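Long-range contacts in succinate-semialdehyde dehydrogenase (PDB 4OGD), which oxidises succinic semialdehyde to succinate as a member of the aldehyde dehydrogenase family, and is captured here with NADP+ as its cofactor: residues A[122-127]-A[151-156]; A[225-230]-A[435-440]; A[259-264]-A[304-309]. All coordinates share one frame; numbering follows the deposited sequence.

From the N terminus, contact 1 comes first: strand 124-128 runs into helix 136-148 and returns as strand 152-155, closing a short loop of 23 residues. That loop is complete before contact 2 opens at strand 225-229. Contact 2 waits 204 residues for its partner, the loop at 435-440, and within that long excursion contact 3 is nested, joining 259-264 to 304-309 across 39 residues. Contacts 1 and 2 belong to one sheet, their centres about 14 Å apart. Contact 3 ties the loop leading into strand 268-272, in the other large sheet, to the turn that leads into helix 308-323. Contacts 2 and 3 touch where L230 O packs on C263 CB.

Contact 1 of 3, residues A[122-127]-A[151-156]; sequences TGVILA and PMVLKH
I125 and A127 lie against P151, M152 and V153 in a parallel pair of strands, the two arms of a beta-alpha-beta crossover in the Rossmann-type sheet, with helix 136-148 as the connection. Four backbone bonds zip it up, all short and nearly straight. I125 takes P151 O with its N and gives its own O to V153 N; A127 repeats the pattern two residues on, its N on V153 O at 2.8 Å and its O receiving K155 N.

Both faces of the pair are packed. The one carrying I125, A127, M152 and L154 turns to helix 136-148, with M152 and I125 both touching N145. M152 leaves with CG anti to its backbone N (chi1 175°), runs out along A127 and bends at chi3 (-72°), wrapping its last three atoms round A127 CB. On the other face V153 meets V28 of helix 22-41. Here V124 and L126 each cross V153 at about a right angle, V124 CG1 on V153 CG1 at 4.1 Å and L126 CD1 on V153 CG2 at 4.0 Å.

The loose end is 122-123. G123 meets P151 through its O, and T122, partly exposed, bonds F446 O with its OG1 instead. Back in the tight part, M152 SD sits 3.8 Å from A127 CB, while M152 CE lies 4.2 Å from I125 CG2.

Contact 2 of 3, residues A[225-230]-A[435-440]; sequences KTTLEL and GRELSE
E229 and E437 lie side by side, their side chains running past each other in opposite directions. E229 heads out with CG anti to its carbonyl carbon and then bends at chi2 (-86°), which lays OE2 beside the stem of E437, 3.6 Å from E437 CG. E437 is extended beyond CG, and its carboxylate carbon CD comes to rest 3.7 Å from E229 CG. Each acid group thus packs on the other's methylene, with the two carboxylate planes turned 53° apart. The strongest polar partner of E437 lies outside the segments: R140 of helix 136-148 makes a salt bridge through NE to E437 OE1, and its NH2 forms a long, weak ion pair with E229 OE1.

T227, two residues back on the strand, points the same way as E229. Its OG1 stops 4.1 Å from E437 OE2, and water bridges the gap: water 2 sits 2.8 Å from T227 OG1 and 2.8 Å from E437 OE2, donating to the carboxylate. Water 1 lies within bonding distance of the same two atoms, though it has more acceptors around it than protons to give.

Strand 225-229 is the last parallel strand of the Rossmann-type sheet, followed by antiparallel 433-434. E229 and L230 open the ELGG signature of aldehyde dehydrogenases, whose glutamate acts as general base in relatives; E229 probably corresponds to it.

At the other end of the contact G435, with no side chain, brings CA within 4.4 Å of T227 CG2. Water 3 donates to L228 O and to G435 O. The latter also receives R436 NH1 at 2.9 Å, the donor standing well above the carbonyl plane, while R436 NE reaches E449 O of the second subunit.

Contact 3 of 3, residues A[259-264]-A[304-309]; sequences AGQVCT and PLSSAQ
Q261 lies across L305 and reaches the backbone of S306. Q261, the central residue of an inverse gamma turn, directs its CB at 304-309, though CB itself is still short of it. With CG anti to the carbonyl carbon (chi1 -54°) and the chain extended beyond, the side chain runs straight out to the neighbouring loop. Q261 CG brushes L305 CD2 at 4.1 Å, and CD comes closer to the same methyl, 3.7 Å. That methyl is shared, since A259 CB rests on L305 CD2 at 3.6 Å.

At the tip the amide splits its work. OE1 accepts S306 N at 3.2 Å, the donor lying in the carbonyl plane on a lone pair, with a somewhat bent angle of 147° at the hydrogen. Beside that bond OE1 also packs on L305 CB, 3.6 Å away. NE2 lies against L305 CA and CD2 and donates to N258 O, just before the segment. Q261 NE2 also donates to water 4, 2.9 Å away, and that water donates in turn to P304 O. Both ends of the amide are thereby held, which should fix its rotation; W131 packs on both Q261 and S306.

The 259-264 segment carries the G-Q-x-C sequence that ends on the nucleophilic cysteine in aldehyde dehydrogenases. C263 is probably that residue, and Q261, two positions before it, ties this loop to 304-306.

Contact 1 of 3, residues A[122-127]-A[151-156]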
ATOM      1  N   THR A 122      -2.354  -4.057 -13.838  1.00  8.12           N
ATOM      2  CA  THR A 122      -3.065  -5.027 -13.021  1.00  8.26           C
ATOM      3  C   THR A 122      -4.554  -5.130 -13.319  1.00  8.18           C
ATOM      4  O   THR A 122      -5.133  -6.204 -13.176  1.00  8.00           O
ATOM      5  CB  THR A 122      -2.855  -4.753 -11.523  1.00  7.55           C
ATOM      6  OG1 THR A 122      -3.139  -3.376 -11.236  1.00  8.33           O
ATOM      7  CG2 THR A 122      -1.414  -5.043 -11.144  1.00  9.96           C
ATOM      8  N   GLY A 123      -5.179  -4.034 -13.739  1.00  7.53           N
ATOM      9  CA  GLY A 123      -6.611  -4.063 -13.985  1.00  7.87           C
ATOM     10  C   GLY A 123      -7.307  -2.724 -13.867  1.00  7.86           C
ATOM     11  O   GLY A 123      -6.706  -1.685 -14.125  1.00  8.24           O
ATOM     12  N   VAL A 124      -8.581  -2.750 -13.481  1.00  6.75           N
ATOM     13  CA  VAL A 124      -9.380  -1.527 -13.378  1.00  6.01           C
ATOM     14  C   VAL A 124      -9.166  -0.887 -12.008  1.00  6.77           C
ATOM     15  O   VAL A 124      -9.228  -1.562 -10.976  1.00  6.70           O
ATOM     16  CB  VAL A 124     -10.880  -1.807 -13.595  1.00  6.87           C
ATOM     17  CG1 VAL A 124     -11.687  -0.504 -13.566  1.00  7.89           C
ATOM     18  CG2 VAL A 124     -11.085  -2.542 -14.916  1.00  8.87           C
ATOM     19  N   ILE A 125      -8.895   0.412 -12.008  1.00  6.38           N
ATOM     20  CA  ILE A 125      -8.667   1.146 -10.765  1.00  6.98           C
ATOM     21  C   ILE A 125      -9.845   2.073 -10.491  1.00  6.13           C
ATOM     22  O   ILE A 125     -10.258   2.829 -11.373  1.00  8.16           O
ATOM     23  CB  ILE A 125      -7.379   1.985 -10.854  1.00  6.58           C
ATOM     24  CG1 ILE A 125      -6.172   1.086 -11.127  1.00  7.51           C
ATOM     25  CG2 ILE A 125      -7.177   2.805  -9.586  1.00  7.89           C
ATOM     26  CD1 ILE A 125      -5.956   0.027 -10.067  1.00  8.77           C
ATOM     27  N   LEU A 126     -10.399   2.000  -9.281  1.00  6.50           N
ATOM     28  CA  LEU A 126     -11.382   2.981  -8.830  1.00  6.34           C
ATOM     29  C   LEU A 126     -10.687   4.170  -8.188  1.00  6.96           C
ATOM     30  O   LEU A 126      -9.948   4.016  -7.209  1.00  7.29           O
ATOM     31  CB  LEU A 126     -12.356   2.364  -7.821  1.00  7.52           C
ATOM     32  CG  LEU A 126     -13.249   3.373  -7.098  1.00  6.97           C
ATOM     33  CD1 LEU A 126     -14.200   4.094  -8.053  1.00  7.72           C
ATOM     34  CD2 LEU A 126     -14.038   2.704  -5.975  1.00  7.38           C
ATOM     35  N   ALA A 127     -10.931   5.353  -8.741  1.00  5.83           N
ATOM     36  CA  ALA A 127     -10.446   6.590  -8.150  1.00  5.91           C
ATOM     37  C   ALA A 127     -11.614   7.306  -7.494  1.00  7.89           C
ATOM     38  O   ALA A 127     -12.665   7.494  -8.113  1.00  8.29           O
ATOM     39  CB  ALA A 127      -9.796   7.476  -9.218  1.00  5.90           C
ATOM     40  N   PRO A 151      -7.131   0.747 -16.860  1.00  6.16           N
ATOM     41  CA  PRO A 151      -8.316   1.589 -17.074  1.00  6.48           C
ATOM     42  C   PRO A 151      -8.853   2.089 -15.730  1.00  6.39           C
ATOM     43  O   PRO A 151      -8.662   1.423 -14.704  1.00  8.50           O
ATOM     44  CB  PRO A 151      -9.320   0.624 -17.733  1.00  7.75           C
ATOM     45  CG  PRO A 151      -8.463  -0.468 -18.346  1.00  7.31           C
ATOM     46  CD  PRO A 151      -7.349  -0.639 -17.322  1.00  6.23           C
ATOM     47  N   MET A 152      -9.503   3.248 -15.723  1.00  6.75           N
ATOM     48  CA  MET A 152      -9.935   3.862 -14.475  1.00  6.22           C
ATOM     49  C   MET A 152     -11.440   4.121 -14.482  1.00  6.61           C
ATOM     50  O   MET A 152     -12.034   4.454 -15.521  1.00  8.38           O
ATOM     51  CB  MET A 152      -9.159   5.170 -14.272  1.00  7.81           C
ATOM     52  CG  MET A 152      -9.563   6.004 -13.067  1.00  7.84           C
ATOM     53  SD  MET A 152      -8.292   7.242 -12.695  1.00 10.72           S
ATOM     54  CE  MET A 152      -7.023   6.166 -12.038  1.00  9.41           C
ATOM     55  N   VAL A 153     -12.065   3.939 -13.327  1.00  5.44           N
ATOM     56  CA  VAL A 153     -13.432   4.414 -13.126  1.00  6.57           C
ATOM     57  C   VAL A 153     -13.382   5.416 -11.986  1.00  8.42           C
ATOM     58  O   VAL A 153     -12.626   5.239 -11.015  1.00  6.83           O
ATOM     59  CB  VAL A 153     -14.442   3.265 -12.867  1.00  6.55           C
ATOM     60  CG1 VAL A 153     -14.541   2.369 -14.099  1.00  7.46           C
ATOM     61  CG2 VAL A 153     -14.039   2.437 -11.649  1.00  8.91           C
ATOM     62  N   LEU A 154     -14.157   6.490 -12.131  1.00  7.62           N
ATOM     63  CA  LEU A 154     -14.056   7.654 -11.252  1.00  7.02           C
ATOM     64  C   LEU A 154     -15.341   7.928 -10.494  1.00  9.13           C
ATOM     65  O   LEU A 154     -16.407   8.095 -11.095  1.00  8.87           O
ATOM     66  CB  LEU A 154     -13.716   8.887 -12.086  1.00  8.32           C
ATOM     67  CG  LEU A 154     -13.832  10.239 -11.375  1.00  7.06           C
ATOM     68  CD1 LEU A 154     -12.764  10.353 -10.286  1.00  8.19           C
ATOM     69  CD2 LEU A 154     -13.703  11.377 -12.379  1.00  9.39           C
ATOM     70  N   LYS A 155     -15.245   7.970  -9.171  1.00  7.61           N
ATOM     71  CA  LYS A 155     -16.336   8.483  -8.362  1.00  8.77           C
ATOM     72  C   LYS A 155     -15.891   9.831  -7.808  1.00  9.72           C
ATOM     73  O   LYS A 155     -14.986   9.902  -6.976  1.00  8.72           O
ATOM     74  CB  LYS A 155     -16.675   7.500  -7.241  1.00 10.34           C
ATOM     75  CG  LYS A 155     -18.069   7.692  -6.661  1.00 20.85           C
ATOM     76  CD  LYS A 155     -18.027   8.579  -5.451  1.00 21.21           C
ATOM     77  CE  LYS A 155     -19.436   8.971  -5.007  1.00 18.73           C
ATOM     78  NZ  LYS A 155     -19.576  10.457  -4.981  1.00 16.44           N
ATOM     79  N   HIS A 156     -16.511  10.899  -8.299  1.00  7.24           N
ATOM     80  CA  HIS A 156     -16.148  12.251  -7.902  1.00  8.75           C
ATOM     81  C   HIS A 156     -17.121  12.798  -6.867  1.00 10.00           C
ATOM     82  O   HIS A 156     -18.140  12.179  -6.577  1.00 11.30           O
ATOM     83  CB  HIS A 156     -16.111  13.165  -9.139  1.00  8.22           C
ATOM     84  CG  HIS A 156     -14.995  14.165  -9.117  1.00 10.83           C
ATOM     85  ND1 HIS A 156     -14.616  14.838  -7.976  1.00 12.44           N
ATOM     86  CD2 HIS A 156     -14.162  14.591 -10.097  1.00 10.47           C
ATOM     87  CE1 HIS A 156     -13.596  15.632  -8.252  1.00 13.22           C
ATOM     88  NE2 HIS A 156     -13.304  15.506  -9.534  1.00 11.49           N
TER

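Contact 2 of 3, residues A[225-230]-A[435-440]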
ATOM      1  N   LYS A 225      -5.860  -3.334  -2.789  1.00  6.59           N
ATOM      2  CA  LYS A 225      -4.826  -2.357  -2.430  1.00  8.25           C
ATOM      3  C   LYS A 225      -5.392  -0.941  -2.483  1.00  8.18           C
ATOM      4  O   LYS A 225      -6.228  -0.621  -3.340  1.00  8.94           O
ATOM      5  CB  LYS A 225      -3.659  -2.481  -3.414  1.00  9.49           C
ATOM      6  CG  LYS A 225      -2.374  -1.765  -3.007  1.00 11.17           C
ATOM      7  CD  LYS A 225      -1.327  -1.937  -4.098  1.00 11.26           C
ATOM      8  CE  LYS A 225       0.068  -1.646  -3.577  1.00 13.88           C
ATOM      9  NZ  LYS A 225       1.114  -1.930  -4.604  1.00 15.46           N
ATOM     10  N   THR A 226      -4.949  -0.092  -1.555  1.00 10.20           N
ATOM     11  CA  THR A 226      -5.351   1.310  -1.563  1.00  7.84           C
ATOM     12  C   THR A 226      -4.173   2.256  -1.442  1.00  7.74           C
ATOM     13  O   THR A 226      -3.107   1.887  -0.941  1.00  8.91           O
ATOM     14  CB  THR A 226      -6.276   1.650  -0.389  1.00  7.45           C
ATOM     15  OG1 THR A 226      -5.671   1.201   0.834  1.00 11.28           O
ATOM     16  CG2 THR A 226      -7.632   0.988  -0.559  1.00  8.35           C
ATOM     17  N   THR A 227      -4.385   3.484  -1.910  1.00  5.33           N
ATOM     18  CA  THR A 227      -3.602   4.627  -1.453  1.00  6.49           C
ATOM     19  C   THR A 227      -4.606   5.641  -0.925  1.00  6.14           C
ATOM     20  O   THR A 227      -5.728   5.738  -1.442  1.00  6.80           O
ATOM     21  CB  THR A 227      -2.788   5.273  -2.578  1.00  6.81           C
ATOM     22  OG1 THR A 227      -3.668   5.656  -3.645  1.00  7.83           O
ATOM     23  CG2 THR A 227      -1.731   4.307  -3.092  1.00  9.44           C
ATOM     24  N   LEU A 228      -4.215   6.385   0.105  1.00  6.36           N
ATOM     25  CA  LEU A 228      -5.088   7.390   0.706  1.00  6.17           C
ATOM     26  C   LEU A 228      -4.370   8.724   0.819  1.00  6.90           C
ATOM     27  O   LEU A 228      -3.318   8.825   1.452  1.00  7.35           O
ATOM     28  CB  LEU A 228      -5.534   6.965   2.110  1.00  6.10           C
ATOM     29  CG  LEU A 228      -6.398   5.713   2.246  1.00  6.36           C
ATOM     30  CD1 LEU A 228      -6.759   5.499   3.704  1.00  8.04           C
ATOM     31  CD2 LEU A 228      -7.653   5.815   1.383  1.00  6.76           C
ATOM     32  N   GLU A 229      -4.972   9.752   0.227  1.00  6.27           N
ATOM     33  CA  GLU A 229      -4.472  11.117   0.307  1.00  6.96           C
ATOM     34  C   GLU A 229      -5.522  11.928   1.040  1.00  6.97           C
ATOM     35  O   GLU A 229      -6.568  12.270   0.477  1.00  6.37           O
ATOM     36  CB  GLU A 229      -4.240  11.677  -1.099  1.00  7.02           C
ATOM     37  CG  GLU A 229      -3.137  10.974  -1.883  1.00  8.02           C
ATOM     38  CD  GLU A 229      -1.750  11.531  -1.615  1.00  8.63           C
ATOM     39  OE1 GLU A 229      -1.618  12.523  -0.852  1.00  7.84           O
ATOM     40  OE2 GLU A 229      -0.772  10.964  -2.174  1.00  7.85           O
ATOM     41  N   LEU A 230      -5.269  12.200   2.317  1.00  7.17           N
ATOM     42  CA  LEU A 230      -6.303  12.774   3.172  1.00  6.03           C
ATOM     43  C   LEU A 230      -5.979  14.200   3.611  1.00  7.44           C
ATOM     44  O   LEU A 230      -5.194  14.903   2.965  1.00  9.44           O
ATOM     45  CB  LEU A 230      -6.551  11.858   4.373  1.00  6.07           C
ATOM     46  CG  LEU A 230      -6.755  10.383   3.994  1.00  7.21           C
ATOM     47  CD1 LEU A 230      -6.939   9.535   5.256  1.00  6.07           C
ATOM     48  CD2 LEU A 230      -7.956  10.213   3.041  1.00  8.70           C
ATOM     49  N   GLY A 435       0.932   6.105   1.083  1.00  8.02           N
ATOM     50  CA  GLY A 435       1.178   6.075  -0.349  1.00  7.69           C
ATOM     51  C   GLY A 435       1.587   7.456  -0.829  1.00  6.63           C
ATOM     52  O   GLY A 435       1.490   8.450  -0.098  1.00  6.91           O
ATOM     53  N   ARG A 436       2.048   7.534  -2.073  1.00  7.44           N
ATOM     54  CA  ARG A 436       2.498   8.799  -2.636  1.00  6.93           C
ATOM     55  C   ARG A 436       1.942   8.936  -4.039  1.00  8.47           C
ATOM     56  O   ARG A 436       1.788   7.941  -4.752  1.00  7.35           O
ATOM     57  CB  ARG A 436       4.033   8.869  -2.674  1.00  6.85           C
ATOM     58  CG  ARG A 436       4.707   8.849  -1.305  1.00  6.39           C
ATOM     59  CD  ARG A 436       4.470  10.182  -0.597  1.00  7.12           C
ATOM     60  NE  ARG A 436       5.096  10.312   0.725  1.00  7.20           N
ATOM     61  CZ  ARG A 436       4.530   9.966   1.880  1.00  7.04           C
ATOM     62  NH1 ARG A 436       3.326   9.402   1.912  1.00  6.86           N
ATOM     63  NH2 ARG A 436       5.175  10.186   3.018  1.00  7.04           N
ATOM     64  N   GLU A 437       1.618  10.166  -4.419  1.00  6.93           N
ATOM     65  CA  GLU A 437       1.215  10.472  -5.789  1.00  6.80           C
ATOM     66  C   GLU A 437       2.205  11.448  -6.417  1.00  8.17           C
ATOM     67  O   GLU A 437       2.907  12.165  -5.705  1.00  8.54           O
ATOM     68  CB  GLU A 437      -0.230  10.996  -5.833  1.00  7.70           C
ATOM     69  CG  GLU A 437      -1.237   9.881  -5.531  1.00  8.38           C
ATOM     70  CD  GLU A 437      -2.692  10.316  -5.523  1.00  7.93           C
ATOM     71  OE1 GLU A 437      -3.006  11.496  -5.825  1.00  9.20           O
ATOM     72  OE2 GLU A 437      -3.541   9.450  -5.221  1.00  8.00           O
ATOM     73  N   LEU A 438       2.256  11.457  -7.749  1.00  6.87           N
ATOM     74  CA  LEU A 438       3.257  12.226  -8.504  1.00  7.15           C
ATOM     75  C   LEU A 438       4.683  11.691  -8.303  1.00 10.83           C
ATOM     76  O   LEU A 438       4.914  10.807  -7.466  1.00  9.23           O
ATOM     77  CB  LEU A 438       3.150  13.743  -8.240  1.00  7.43           C
ATOM     78  CG  LEU A 438       1.795  14.365  -8.616  1.00  7.17           C
ATOM     79  CD1 LEU A 438       1.759  15.847  -8.256  1.00 10.59           C
ATOM     80  CD2 LEU A 438       1.481  14.167 -10.105  1.00  7.44           C
ATOM     81  N   SER A 439       5.624  12.223  -9.089  1.00  7.72           N
ATOM     82  CA  SER A 439       6.987  11.675  -9.217  1.00  8.00           C
ATOM     83  C   SER A 439       6.961  10.219  -9.679  1.00  8.95           C
ATOM     84  O   SER A 439       5.914   9.705 -10.086  1.00  9.03           O
ATOM     85  CB  SER A 439       7.804  11.830  -7.919  1.00  9.16           C
ATOM     86  OG  SER A 439       7.534  10.793  -6.983  1.00  9.79           O
ATOM     87  N   GLU A 440       8.102   9.539  -9.631  1.00  8.46           N
ATOM     88  CA  GLU A 440       8.100   8.131  -9.998  1.00  8.99           C
ATOM     89  C   GLU A 440       7.462   7.294  -8.892  1.00  8.29           C
ATOM     90  O   GLU A 440       6.965   6.203  -9.156  1.00  8.44           O
ATOM     91  CB  GLU A 440       9.503   7.613 -10.327  1.00 11.53           C
ATOM     92  CG  GLU A 440       9.462   6.229 -11.006  1.00 10.40           C
ATOM     93  CD  GLU A 440      10.821   5.750 -11.485  1.00 14.24           C
ATOM     94  OE1 GLU A 440      11.827   6.445 -11.231  1.00 16.30           O
ATOM     95  OE2 GLU A 440      10.873   4.672 -12.123  1.00 14.13           O
TER
HETATM   96  O   HOH W   1      -4.598   8.192  -3.014  1.00  7.00           O
HETATM   97  O   HOH W   2      -2.671   6.841  -5.941  1.00  7.95           O
HETATM   98  O   HOH W   3      -0.596   9.924   1.262  1.00  9.15           O

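Contact 3 of 3, residues A[259-264]-A[304-309]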
ATOM      1  N   ALA A 259      -9.441  29.584  -0.542  1.00  8.93           N
ATOM      2  CA  ALA A 259     -10.160  29.923   0.687  1.00  7.84           C
ATOM      3  C   ALA A 259      -9.814  29.005   1.854  1.00  9.90           C
ATOM      4  O   ALA A 259     -10.637  28.770   2.740  1.00 10.28           O
ATOM      5  CB  ALA A 259     -11.690  29.962   0.442  1.00  7.71           C
ATOM      6  N   GLY A 260      -8.589  28.491   1.853  1.00  9.27           N
ATOM      7  CA  GLY A 260      -8.116  27.648   2.941  1.00  8.44           C
ATOM      8  C   GLY A 260      -8.544  26.198   2.831  1.00  9.40           C
ATOM      9  O   GLY A 260      -8.225  25.392   3.706  1.00  8.66           O
ATOM     10  N   GLN A 261      -9.245  25.863   1.749  1.00  8.46           N
ATOM     11  CA  GLN A 261      -9.792  24.525   1.561  1.00 10.05           C
ATOM     12  C   GLN A 261      -8.756  23.616   0.901  1.00  9.19           C
ATOM     13  O   GLN A 261      -8.983  23.070  -0.181  1.00 10.41           O
ATOM     14  CB  GLN A 261     -11.053  24.608   0.704  1.00 10.15           C
ATOM     15  CG  GLN A 261     -12.095  25.585   1.259  1.00 10.03           C
ATOM     16  CD  GLN A 261     -13.262  25.769   0.307  1.00  9.44           C
ATOM     17  OE1 GLN A 261     -14.380  25.316   0.576  1.00  9.04           O
ATOM     18  NE2 GLN A 261     -13.008  26.427  -0.821  1.00  9.50           N
ATOM     19  N   VAL A 262      -7.609  23.467   1.556  1.00  8.04           N
ATOM     20  CA  VAL A 262      -6.475  22.778   0.951  1.00  7.68           C
ATOM     21  C   VAL A 262      -5.911  21.858   2.013  1.00  9.70           C
ATOM     22  O   VAL A 262      -5.685  22.290   3.148  1.00  7.33           O
ATOM     23  CB  VAL A 262      -5.392  23.784   0.495  1.00  8.28           C
ATOM     24  CG1 VAL A 262      -4.214  23.071  -0.162  1.00  9.21           C
ATOM     25  CG2 VAL A 262      -5.978  24.787  -0.482  1.00  9.24           C
ATOM     26  N   CYS A 263      -5.717  20.588   1.670  1.00 11.29           N
ATOM     27  CA  CYS A 263      -5.183  19.644   2.643  1.00  7.27           C
ATOM     28  C   CYS A 263      -3.806  20.084   3.150  1.00  8.12           C
ATOM     29  O   CYS A 263      -3.460  19.830   4.307  1.00  7.77           O
ATOM     30  CB  CYS A 263      -5.124  18.239   2.043  1.00 10.23           C
ATOM     31  SG  CYS A 263      -4.252  18.148   0.484  1.00 16.84           S
ATOM     32  N   THR A 264      -3.042  20.765   2.292  1.00  6.80           N
ATOM     33  CA  THR A 264      -1.733  21.302   2.656  1.00  7.27           C
ATOM     34  C   THR A 264      -1.761  22.813   2.944  1.00  6.73           C
ATOM     35  O   THR A 264      -0.737  23.503   2.822  1.00  7.24           O
ATOM     36  CB  THR A 264      -0.672  21.020   1.560  1.00  7.50           C
ATOM     37  OG1 THR A 264      -1.198  21.387   0.278  1.00  8.60           O
ATOM     38  CG2 THR A 264      -0.287  19.544   1.545  1.00  8.05           C
ATOM     39  N   PRO A 304     -15.937  32.204  -2.306  1.00 10.50           N
ATOM     40  CA  PRO A 304     -16.860  31.599  -1.342  1.00 10.33           C
ATOM     41  C   PRO A 304     -16.446  30.150  -1.127  1.00 11.27           C
ATOM     42  O   PRO A 304     -15.782  29.582  -2.003  1.00 10.56           O
ATOM     43  CB  PRO A 304     -18.201  31.642  -2.074  1.00 11.46           C
ATOM     44  CG  PRO A 304     -17.824  31.569  -3.535  1.00 10.31           C
ATOM     45  CD  PRO A 304     -16.540  32.345  -3.648  1.00 10.02           C
ATOM     46  N   LEU A 305     -16.829  29.555  -0.001  1.00 10.52           N
ATOM     47  CA  LEU A 305     -16.568  28.134   0.209  1.00 10.52           C
ATOM     48  C   LEU A 305     -17.437  27.294  -0.726  1.00 11.18           C
ATOM     49  O   LEU A 305     -18.376  27.806  -1.345  1.00 11.25           O
ATOM     50  CB  LEU A 305     -16.781  27.737   1.671  1.00 10.08           C
ATOM     51  CG  LEU A 305     -15.960  28.490   2.723  1.00 14.59           C
ATOM     52  CD1 LEU A 305     -16.028  27.769   4.072  1.00 12.68           C
ATOM     53  CD2 LEU A 305     -14.521  28.668   2.287  1.00 14.26           C
ATOM     54  N   SER A 306     -17.146  26.000  -0.810  1.00 11.78           N
ATOM     55  CA  SER A 306     -17.711  25.154  -1.863  1.00 11.46           C
ATOM     56  C   SER A 306     -19.170  24.732  -1.692  1.00 11.29           C
ATOM     57  O   SER A 306     -19.794  24.277  -2.656  1.00 12.02           O
ATOM     58  CB  SER A 306     -16.849  23.904  -2.044  1.00  9.77           C
ATOM     59  OG  SER A 306     -16.904  23.105  -0.878  1.00 10.81           O
ATOM     60  N   SER A 307     -19.717  24.860  -0.483  1.00 11.45           N
ATOM     61  CA  SER A 307     -21.117  24.500  -0.252  1.00 12.12           C
ATOM     62  C   SER A 307     -21.652  25.194   0.992  1.00 12.94           C
ATOM     63  O   SER A 307     -20.889  25.728   1.787  1.00 11.75           O
ATOM     64  CB  SER A 307     -21.279  22.982  -0.108  1.00 13.62           C
ATOM     65  OG  SER A 307     -20.736  22.519   1.124  1.00 12.43           O
ATOM     66  N   ALA A 308     -22.969  25.174   1.166  1.00 13.46           N
ATOM     67  CA  ALA A 308     -23.564  25.749   2.365  1.00 15.27           C
ATOM     68  C   ALA A 308     -23.111  24.975   3.597  1.00 14.27           C
ATOM     69  O   ALA A 308     -22.841  25.570   4.643  1.00 15.75           O
ATOM     70  CB  ALA A 308     -25.078  25.744   2.258  1.00 14.52           C
ATOM     71  N   GLN A 309     -23.025  23.654   3.466  1.00 14.03           N
ATOM     72  CA  GLN A 309     -22.579  22.819   4.579  1.00 15.14           C
ATOM     73  C   GLN A 309     -21.128  23.113   4.950  1.00 14.25           C
ATOM     74  O   GLN A 309     -20.788  23.168   6.131  1.00 14.97           O
ATOM     75  CB  GLN A 309     -22.758  21.330   4.278  1.00 13.28           C
ATOM     76  CG  GLN A 309     -22.540  20.452   5.505  1.00 17.61           C
ATOM     77  CD  GLN A 309     -23.546  20.747   6.605  1.00 24.40           C
ATOM     78  OE1 GLN A 309     -24.756  20.666   6.391  1.00 27.39           O
ATOM     79  NE2 GLN A 309     -23.052  21.099   7.786  1.00 22.47           N
TER
HETATM   80  O   HOH W   4     -14.596  27.337  -3.116  1.00  8.59           O